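PDB 6I8F: EH1AB1, which hydrolyses esters and has the alpha/beta hydrolase fold, probably acting through a catalytic triad with a nucleophile elbow. Local coordinates for residues R85-E89 and A121-Q127. Residues are numbered along the deposited sequence; the frame is centred on the assembly and turned at random.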
ATOM      1  N   ARG A  85     -11.394  -4.010 -20.524  1.00 21.02           N
ATOM      2  CA  ARG A  85     -10.110  -3.600 -21.067  1.00 21.99           C
ATOM      3  C   ARG A  85      -9.884  -2.148 -20.668  1.00 20.84           C
ATOM      4  O   ARG A  85     -10.741  -1.303 -20.931  1.00 20.93           O
ATOM      5  CB  ARG A  85     -10.102  -3.805 -22.583  1.00 25.28           C
ATOM      6  CG  ARG A  85      -8.785  -3.443 -23.251  1.00 29.96           C
ATOM      7  CD  ARG A  85      -8.668  -4.030 -24.644  1.00 31.00           C
ATOM      8  NE  ARG A  85      -7.312  -3.856 -25.105  1.00 34.31           N
ATOM      9  CZ  ARG A  85      -6.321  -4.734 -24.969  1.00 32.91           C
ATOM     10  NH1 ARG A  85      -6.554  -6.001 -24.663  1.00 30.55           N
ATOM     11  NH2 ARG A  85      -5.084  -4.316 -25.172  1.00 32.39           N
ATOM     12  N   PRO A  86      -8.744  -1.816 -20.022  1.00 20.57           N
ATOM     13  CA  PRO A  86      -8.480  -0.446 -19.580  1.00 21.37           C
ATOM     14  C   PRO A  86      -8.358   0.541 -20.756  1.00 23.05           C
ATOM     15  O   PRO A  86      -7.809   0.194 -21.798  1.00 22.20           O
ATOM     16  CB  PRO A  86      -7.142  -0.529 -18.826  1.00 21.13           C
ATOM     17  CG  PRO A  86      -6.507  -1.835 -19.268  1.00 20.76           C
ATOM     18  CD  PRO A  86      -7.629  -2.734 -19.731  1.00 20.22           C
ATOM     19  N   LEU A  87      -8.882   1.755 -20.575  1.00 25.60           N
ATOM     20  CA  LEU A  87      -8.638   2.851 -21.508  1.00 29.64           C
ATOM     21  C   LEU A  87      -7.141   2.991 -21.771  1.00 32.09           C
ATOM     22  O   LEU A  87      -6.348   2.998 -20.833  1.00 32.63           O
ATOM     23  CB  LEU A  87      -9.140   4.159 -20.907  1.00 30.79           C
ATOM     24  CG  LEU A  87     -10.619   4.457 -21.074  1.00 31.96           C
ATOM     25  CD1 LEU A  87     -10.916   5.846 -20.523  1.00 31.53           C
ATOM     26  CD2 LEU A  87     -11.043   4.348 -22.533  1.00 31.94           C
ATOM     27  N   GLY A  88      -6.787   3.090 -23.060  1.00 37.59           N
ATOM     28  CA  GLY A  88      -5.471   3.537 -23.499  1.00 39.43           C
ATOM     29  C   GLY A  88      -4.470   2.408 -23.679  1.00 43.44           C
ATOM     30  O   GLY A  88      -3.405   2.647 -24.246  1.00 46.67           O
ATOM     31  N   GLU A  89      -4.778   1.201 -23.180  1.00 42.52           N
ATOM     32  CA  GLU A  89      -3.849   0.063 -23.272  1.00 44.64           C
ATOM     33  C   GLU A  89      -4.088  -0.669 -24.599  1.00 46.09           C
ATOM     34  O   GLU A  89      -5.215  -1.088 -24.886  1.00 51.29           O
ATOM     35  CB  GLU A  89      -4.003  -0.887 -22.078  1.00 44.25           C
ATOM     36  CG  GLU A  89      -3.488  -0.302 -20.770  1.00 46.40           C
ATOM     37  CD  GLU A  89      -2.005   0.048 -20.757  1.00 50.18           C
ATOM     38  OE1 GLU A  89      -1.181  -0.883 -20.929  1.00 49.49           O
ATOM     39  OE2 GLU A  89      -1.670   1.253 -20.573  1.00 48.53           O
ATOM     40  N   ALA A 121      -9.835  -1.306 -13.583  1.00 18.30           N
ATOM     41  CA  ALA A 121      -9.152  -1.569 -14.860  1.00 17.58           C
ATOM     42  C   ALA A 121      -8.403  -0.312 -15.319  1.00 17.00           C
ATOM     43  O   ALA A 121      -7.199  -0.368 -15.573  1.00 17.54           O
ATOM     44  CB  ALA A 121     -10.128  -2.057 -15.898  1.00 17.34           C
ATOM     45  N   ASN A 122      -9.114   0.814 -15.398  1.00 17.07           N
ATOM     46  CA  ASN A 122      -8.559   2.067 -15.909  1.00 17.77           C
ATOM     47  C   ASN A 122      -7.358   2.523 -15.062  1.00 18.64           C
ATOM     48  O   ASN A 122      -6.342   2.925 -15.608  1.00 19.28           O
ATOM     49  CB  ASN A 122      -9.626   3.159 -15.994  1.00 17.16           C
ATOM     50  CG  ASN A 122     -10.584   2.954 -17.146  1.00 16.72           C
ATOM     51  OD1 ASN A 122     -10.311   2.174 -18.051  1.00 17.35           O
ATOM     52  ND2 ASN A 122     -11.706   3.658 -17.135  1.00 16.18           N
ATOM     53  N   LYS A 123      -7.480   2.422 -13.738  1.00 19.77           N
ATOM     54  CA  LYS A 123      -6.498   2.958 -12.807  1.00 21.25           C
ATOM     55  C   LYS A 123      -5.278   2.034 -12.733  1.00 20.26           C
ATOM     56  O   LYS A 123      -4.163   2.507 -12.593  1.00 21.29           O
ATOM     57  CB  LYS A 123      -7.120   3.127 -11.421  1.00 24.29           C
ATOM     58  CG  LYS A 123      -8.190   4.200 -11.331  1.00 27.17           C
ATOM     59  CD  LYS A 123      -7.640   5.600 -11.340  1.00 29.93           C
ATOM     60  CE  LYS A 123      -8.740   6.635 -11.421  1.00 32.61           C
ATOM     61  NZ  LYS A 123      -8.178   8.002 -11.338  1.00 35.28           N
ATOM     62  N   SER A 124      -5.501   0.720 -12.846  1.00 18.66           N
ATOM     63  CA  SER A 124      -4.435  -0.254 -12.749  1.00 17.73           C
ATOM     64  C   SER A 124      -3.715  -0.448 -14.088  1.00 18.21           C
ATOM     65  O   SER A 124      -2.579  -0.902 -14.092  1.00 16.55           O
ATOM     66  CB  SER A 124      -4.955  -1.563 -12.248  1.00 17.38           C
ATOM     67  OG  SER A 124      -5.757  -2.182 -13.239  1.00 16.70           O
ATOM     68  N   ARG A 125      -4.397  -0.148 -15.202  1.00 20.83           N
ATOM     69  CA  ARG A 125      -3.948  -0.495 -16.561  1.00 22.87           C
ATOM     70  C   ARG A 125      -3.904  -2.019 -16.712  1.00 22.41           C
ATOM     71  O   ARG A 125      -3.182  -2.548 -17.572  1.00 23.82           O
ATOM     72  CB  ARG A 125      -2.576   0.107 -16.886  1.00 26.19           C
ATOM     73  CG  ARG A 125      -2.469   1.612 -16.666  1.00 31.11           C
ATOM     74  CD  ARG A 125      -1.128   2.124 -17.178  1.00 38.80           C
ATOM     75  NE  ARG A 125      -0.878   3.525 -16.863  1.00 45.64           N
ATOM     76  CZ  ARG A 125       0.285   4.163 -17.016  1.00 47.09           C
ATOM     77  NH1 ARG A 125       1.431   3.502 -17.099  1.00 42.74           N
ATOM     78  NH2 ARG A 125       0.284   5.481 -17.081  1.00 51.80           N
ATOM     79  N   CYS A 126      -4.681  -2.717 -15.875  1.00 20.64           N
ATOM     80  CA  CYS A 126      -4.827  -4.161 -15.931  1.00 19.97           C
ATOM     81  C   CYS A 126      -6.227  -4.503 -16.446  1.00 19.04           C
ATOM     82  O   CYS A 126      -7.178  -3.809 -16.129  1.00 17.26           O
ATOM     83  CB  CYS A 126      -4.644  -4.796 -14.559  1.00 20.98           C
ATOM     84  SG  CYS A 126      -2.970  -4.630 -13.889  1.00 21.82           S
ATOM     85  N   GLN A 127      -6.329  -5.566 -17.251  1.00 18.85           N
ATOM     86  CA  GLN A 127      -7.620  -6.183 -17.544  1.00 18.81           C
ATOM     87  C   GLN A 127      -8.262  -6.614 -16.217  1.00 17.63           C
ATOM     88  O   GLN A 127      -7.557  -7.105 -15.351  1.00 17.51           O
ATOM     89  CB  GLN A 127      -7.434  -7.395 -18.458  1.00 18.95           C
ATOM     90  CG  GLN A 127      -8.740  -8.129 -18.727  1.00 20.20           C
ATOM     91  CD  GLN A 127      -8.649  -9.158 -19.828  1.00 21.57           C
ATOM     92  OE1 GLN A 127      -9.536  -9.238 -20.673  1.00 24.70           O
ATOM     93  NE2 GLN A 127      -7.611  -9.980 -19.800  1.00 19.06           N
TER
HETATM   94  O   HOH W   1      -6.202   3.524 -18.310  1.00 30.75           O
HETATM   95  O   HOH W   2      -0.862  -2.413 -18.904  1.00 26.47           O
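Pro86 and Leu87, in a type II beta turn (Pro86 to Glu89) that follows strand 78-85, pack on the C-terminal end of helix 114-124 in an alpha/beta hydrolase fold, near the edge of the central sheet. The Pro86 ring packs against backbone: CB lies 3.3 Å from Ala121 O and CG 3.7 Å from Arg125 C, where Arg125, with positive phi, leaves the helical conformation; its apolar side-chain neighbour across the contact is Ala121 CB, 4.5 Å from Pro86 CB. One direct hydrogen bond joins the segments, Leu87 N to Asn122 OD1 (2.9 Å). It is nearly straight at the hydrogen (170°), though the donor is tilted 33° from the carbonyl plane. Asn122 ND2 binds Glu63 O, so the amide ties two loops to the helix; an alanine here would probably leave both Leu87 N and Glu63 O without these partners. Water 1 adds a bridge, donating to Leu87 O and Asn122 O. Charge contributes less directly: Glu89 OE2 and Arg125 NE are 4.4 Å apart, too far for a salt bridge, with OE2 well out of the guanidinium plane, and Arg125 NH1 instead pairs with the terminal carboxylate of Thr329. The Glu89 chain, bent at chi2 (-61°), crosses the extended arginine at about a right angle, setting OE2 3.5 Å from Arg125 CD.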